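Local coordinates for phosphate-binding protein PstS (Borrelia burgdorferi, PDB 4N13) that binds inorganic phosphate with micromolar affinity and acts as the solute-binding lipoprotein of an ABC transporter that imports phosphate, at residues 146-149 and 150-154; 254-258 and 259-263. All coordinates share one frame; numbering follows the deposited sequence.

Interaction 1 (146-149 and 150-154); sequences LLLN and KIFKT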
loop_
_atom_site.group_PDB
_atom_site.type_symbol
_atom_site.label_atom_id
_atom_site.label_comp_id
_atom_site.label_asym_id
_atom_site.label_seq_id
_atom_site.Cartn_x
_atom_site.Cartn_y
_atom_site.Cartn_z
ATOM N N LEU A 146 8.808 1.254 0.433
ATOM C CA LEU A 146 8.776 -0.200 0.564
ATOM C C LEU A 146 9.985 -0.862 -0.070
ATOM O O LEU A 146 10.404 -1.926 0.365
ATOM C CB LEU A 146 7.515 -0.768 -0.083
ATOM C CG LEU A 146 6.213 -0.442 0.636
ATOM C CD1 LEU A 146 5.063 -0.803 -0.289
ATOM C CD2 LEU A 146 6.109 -1.172 1.976
ATOM N N LEU A 147 10.515 -0.257 -1.128
ATOM C CA LEU A 147 11.611 -0.853 -1.864
ATOM C C LEU A 147 12.894 -0.046 -1.711
ATOM O O LEU A 147 13.848 -0.529 -1.120
ATOM C CB LEU A 147 11.242 -1.064 -3.344
ATOM C CG LEU A 147 10.366 -2.277 -3.627
ATOM C CD1 LEU A 147 9.710 -2.214 -4.992
ATOM C CD2 LEU A 147 11.223 -3.525 -3.508
ATOM N N LEU A 148 12.933 1.180 -2.218
ATOM C CA LEU A 148 14.191 1.904 -2.276
ATOM C C LEU A 148 14.783 2.146 -0.900
ATOM O O LEU A 148 15.976 1.910 -0.692
ATOM C CB LEU A 148 14.007 3.244 -2.991
ATOM C CG LEU A 148 13.684 3.154 -4.480
ATOM C CD1 LEU A 148 13.405 4.539 -5.067
ATOM C CD2 LEU A 148 14.822 2.501 -5.242
ATOM N N ASN A 149 13.960 2.632 0.026
ATOM C CA ASN A 149 14.463 3.004 1.344
ATOM C C ASN A 149 14.843 1.800 2.190
ATOM O O ASN A 149 15.607 1.932 3.124
ATOM C CB ASN A 149 13.442 3.855 2.100
ATOM C CG ASN A 149 13.295 5.238 1.518
ATOM O OD1 ASN A 149 14.059 5.647 0.645
ATOM N ND2 ASN A 149 12.302 5.974 2.001
ATOM N N LYS A 150 14.317 0.626 1.861
ATOM C CA LYS A 150 14.642 -0.587 2.607
ATOM C C LYS A 150 15.833 -1.330 2.017
ATOM O O LYS A 150 16.624 -1.916 2.745
ATOM C CB LYS A 150 13.429 -1.507 2.697
ATOM C CG LYS A 150 12.279 -0.855 3.454
ATOM C CD LYS A 150 11.248 -1.850 3.930
ATOM C CE LYS A 150 10.083 -1.150 4.586
ATOM N NZ LYS A 150 9.092 -2.121 5.113
ATOM N N ILE A 151 15.981 -1.288 0.698
ATOM C CA ILE A 151 17.041 -2.056 0.057
ATOM C C ILE A 151 18.393 -1.336 0.120
ATOM O O ILE A 151 19.430 -1.978 0.251
ATOM C CB ILE A 151 16.685 -2.375 -1.424
ATOM C CG1 ILE A 151 15.555 -3.404 -1.543
ATOM C CG2 ILE A 151 17.903 -2.853 -2.181
ATOM C CD1 ILE A 151 15.877 -4.727 -0.989
ATOM N N PHE A 152 18.372 -0.016 -0.010
ATOM C CA PHE A 152 19.602 0.769 -0.118
ATOM C C PHE A 152 19.933 1.507 1.171
ATOM O O PHE A 152 19.051 2.002 1.859
ATOM C CB PHE A 152 19.492 1.740 -1.290
ATOM C CG PHE A 152 19.332 1.043 -2.603
ATOM C CD1 PHE A 152 18.154 1.124 -3.322
ATOM C CD2 PHE A 152 20.350 0.254 -3.102
ATOM C CE1 PHE A 152 18.000 0.451 -4.511
ATOM C CE2 PHE A 152 20.203 -0.415 -4.307
ATOM C CZ PHE A 152 19.020 -0.316 -5.006
ATOM N N LYS A 153 21.217 1.591 1.475
ATOM C CA LYS A 153 21.676 2.148 2.732
ATOM C C LYS A 153 21.614 3.671 2.782
ATOM O O LYS A 153 21.282 4.249 3.816
ATOM C CB LYS A 153 23.115 1.687 2.982
ATOM C CG LYS A 153 23.636 2.045 4.353
ATOM C CD LYS A 153 25.030 1.481 4.617
ATOM C CE LYS A 153 26.079 2.261 3.857
ATOM N NZ LYS A 153 27.466 1.788 4.118
ATOM N N THR A 154 21.939 4.322 1.674
ATOM C CA THR A 154 22.084 5.776 1.661
ATOM C C THR A 154 20.966 6.476 0.905
ATOM O O THR A 154 20.335 5.897 0.025
ATOM C CB THR A 154 23.421 6.205 1.029
ATOM O OG1 THR A 154 23.384 5.952 -0.378
ATOM C CG2 THR A 154 24.593 5.461 1.672
#

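Interaction 2 (254-258 and 259-263); sequences IVEEQ and GFLGI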
loop_
_atom_site.group_PDB
_atom_site.type_symbol
_atom_site.label_atom_id
_atom_site.label_comp_id
_atom_site.label_asym_id
_atom_site.label_seq_id
_atom_site.Cartn_x
_atom_site.Cartn_y
_atom_site.Cartn_z
ATOM N N ILE A 254 -16.589 -3.277 3.142
ATOM C CA ILE A 254 -16.398 -1.856 2.883
ATOM C C ILE A 254 -14.992 -1.594 2.340
ATOM O O ILE A 254 -14.825 -0.856 1.376
ATOM C CB ILE A 254 -16.646 -1.039 4.148
ATOM C CG1 ILE A 254 -18.110 -1.158 4.576
ATOM C CG2 ILE A 254 -16.261 0.422 3.927
ATOM C CD1 ILE A 254 -18.386 -0.707 5.995
ATOM N N VAL A 255 -13.982 -2.196 2.970
ATOM C CA VAL A 255 -12.594 -2.051 2.516
ATOM C C VAL A 255 -12.479 -2.413 1.037
ATOM O O VAL A 255 -11.888 -1.686 0.242
ATOM C CB VAL A 255 -11.665 -2.974 3.345
ATOM C CG1 VAL A 255 -10.286 -3.090 2.751
ATOM C CG2 VAL A 255 -11.553 -2.459 4.786
ATOM N N GLU A 256 -13.053 -3.545 0.656
ATOM C CA GLU A 256 -12.909 -4.010 -0.726
ATOM C C GLU A 256 -13.777 -3.235 -1.711
ATOM O O GLU A 256 -13.358 -3.005 -2.848
ATOM C CB GLU A 256 -13.138 -5.524 -0.793
ATOM C CG GLU A 256 -12.087 -6.233 0.061
ATOM C CD GLU A 256 -11.841 -7.665 -0.315
ATOM O OE1 GLU A 256 -12.724 -8.282 -0.949
ATOM O OE2 GLU A 256 -10.758 -8.194 0.038
ATOM N N GLU A 257 -14.950 -2.796 -1.279
ATOM C CA GLU A 257 -15.795 -1.959 -2.130
ATOM C C GLU A 257 -15.124 -0.632 -2.453
ATOM O O GLU A 257 -15.461 0.016 -3.433
ATOM C CB GLU A 257 -17.131 -1.691 -1.433
ATOM C CG GLU A 257 -18.008 -2.916 -1.360
ATOM C CD GLU A 257 -19.044 -2.906 -0.229
ATOM O OE1 GLU A 257 -19.356 -1.843 0.357
ATOM O OE2 GLU A 257 -19.568 -4.003 0.079
ATOM N N GLN A 258 -14.155 -0.240 -1.644
ATOM C CA GLN A 258 -13.439 1.006 -1.858
ATOM C C GLN A 258 -12.048 0.803 -2.396
ATOM O O GLN A 258 -11.228 1.718 -2.380
ATOM C CB GLN A 258 -13.447 1.815 -0.580
ATOM C CG GLN A 258 -14.860 2.233 -0.322
ATOM C CD GLN A 258 -14.990 3.466 0.468
ATOM O OE1 GLN A 258 -14.245 4.412 0.273
ATOM N NE2 GLN A 258 -15.934 3.478 1.397
ATOM N N GLY A 259 -11.794 -0.384 -2.931
ATOM C CA GLY A 259 -10.611 -0.591 -3.738
ATOM C C GLY A 259 -9.389 -1.130 -3.041
ATOM O O GLY A 259 -8.348 -1.275 -3.677
ATOM N N PHE A 260 -9.497 -1.416 -1.750
ATOM C CA PHE A 260 -8.374 -1.962 -0.995
ATOM C C PHE A 260 -8.598 -3.457 -0.853
ATOM O O PHE A 260 -9.616 -3.989 -1.278
ATOM C CB PHE A 260 -8.275 -1.331 0.403
ATOM C CG PHE A 260 -7.710 0.061 0.436
ATOM C CD1 PHE A 260 -6.479 0.300 1.015
ATOM C CD2 PHE A 260 -8.437 1.139 -0.051
ATOM C CE1 PHE A 260 -5.962 1.571 1.078
ATOM C CE2 PHE A 260 -7.914 2.415 -0.003
ATOM C CZ PHE A 260 -6.673 2.628 0.565
ATOM N N LEU A 261 -7.639 -4.142 -0.261
ATOM C CA LEU A 261 -7.717 -5.580 -0.060
ATOM C C LEU A 261 -7.974 -5.863 1.404
ATOM O O LEU A 261 -7.352 -5.249 2.257
ATOM C CB LEU A 261 -6.377 -6.200 -0.424
ATOM C CG LEU A 261 -6.369 -7.709 -0.412
ATOM C CD1 LEU A 261 -7.197 -8.248 -1.566
ATOM C CD2 LEU A 261 -4.931 -8.189 -0.508
ATOM N N GLY A 262 -8.895 -6.772 1.700
ATOM C CA GLY A 262 -9.254 -7.096 3.067
ATOM C C GLY A 262 -8.429 -8.214 3.692
ATOM O O GLY A 262 -7.597 -8.851 3.051
ATOM N N ILE A 263 -8.637 -8.404 4.989
ATOM C CA ILE A 263 -8.008 -9.467 5.744
ATOM C C ILE A 263 -8.953 -10.666 5.835
ATOM O O ILE A 263 -10.108 -10.588 5.456
ATOM C CB ILE A 263 -7.684 -9.002 7.182
ATOM C CG1 ILE A 263 -8.967 -8.675 7.964
ATOM C CG2 ILE A 263 -6.706 -7.828 7.159
ATOM C CD1 ILE A 263 -8.734 -8.484 9.449
HETATM O O HOH W 1 -10.984 -4.196 -3.732
#

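Interaction 1 (146-149 and 150-154)
The phenyl ring of Phe152 leans back on Leu148, its CE1 lying 3.9 Å from Leu148 CD2, and the two side chains run obliquely across one another. One face of this ring is occupied by the neighbouring Ile151, whose CG2 stands 3.8 Å above the plane of the Phe152 ring, over its centre. The carbonyl oxygen of Leu148 approaches from an oblique direction, 3.5 Å from Phe152 CD1. A first torsion of -62° sets the ring beside its own backbone N, on the side of the helix just completed. That N donates a hydrogen bond to Leu148 O at 3.1 Å, and Ile151 N makes a shorter one to Leu147 O at 2.9 Å. Lys150 N adds a weak bond to the same Leu147 O, an acceptor that lies within the wider, pi-type turn at 146-148. The Lys150 chain, extended beyond CG, lies alongside Leu146, with CD 3.7 Å from Leu146 O and NZ ending 4.4 Å from Leu146 CD2. Asn149 sends OD1 backward along the helix to Lys144 NZ. Ala108 of helix 104-111 meets both Ile151 and Phe152, adding apolar packing from outside the turn. Such a finish, with an aromatic residue folded back on the last turn where the backbone departs from helical angles, here ends helix 138-151 of the beta-alpha-beta unit between strands 129-133 and 165-167.

Interaction 2 (254-258 and 259-263)
A Schellman motif ends helix 249-257, and its two bonds join Val255 and Glu256 to Phe260 and Gly259. Phe260 N reaches back to Val255 O at 3.1 Å, while Gly259 N bonds Glu256 O from above the carbonyl plane, also at 3.1 Å. Gly259, at the C-prime position, has a phi of 94°, at which a CB would run into the carbonyl oxygen of Gln258. Val255 O also accepts Gln258 N, and its two donors come from opposite faces of its plane. Next to this turn, Val255 CG1 meets Phe260 CB at 3.6 Å, the two side chains crossing at about a right angle. With chi1 at 168°, Val255 CG1 is swung away from its backbone N and against the returning chain, where it also lies 3.7 Å from Leu261 O. The carbonyls of Gln258 and Val255 lie at the edge of the Phe260 ring, near its plane; this side chain is also about 4 Å from that of Thr21, a probable phosphate ligand. A water donates to both Glu256 O and Phe260 O. Further along, Glu256 OE2 accepts a fairly straight hydrogen bond (158°) from Gly262 N at 2.9 Å, on its anti lone pair, and forms a salt bridge with Lys212. One carboxylate oxygen thus ties the helix end to the outgoing loop and to a lysine whose charge would be expected to help keep the glutamate ionised.

In the fold
Following the chain from the N terminus, interaction 1 comes first, at the C-terminal end of helix 138-151, the helix whose N-terminal end carries Gly138 and Ser139, with Ser137 just before it, all probable phosphate ligands. Interaction 2 follows about a hundred residues later, where the final helix, 249-257, turns into the C-terminal tail. Both are local, so neither closes a long loop; they stand in series, without nesting or crossing. The centres of interactions 1 and 2 are about 28 Å apart, on opposite sides of the chain's centre. Interaction 1 sits against helix 104-111, whereas interaction 2 sets the end of helix 249-257 and its tail against helix 23-36, strand 80-93 and helix 212-216. Together they illustrate two ways of finishing a helix.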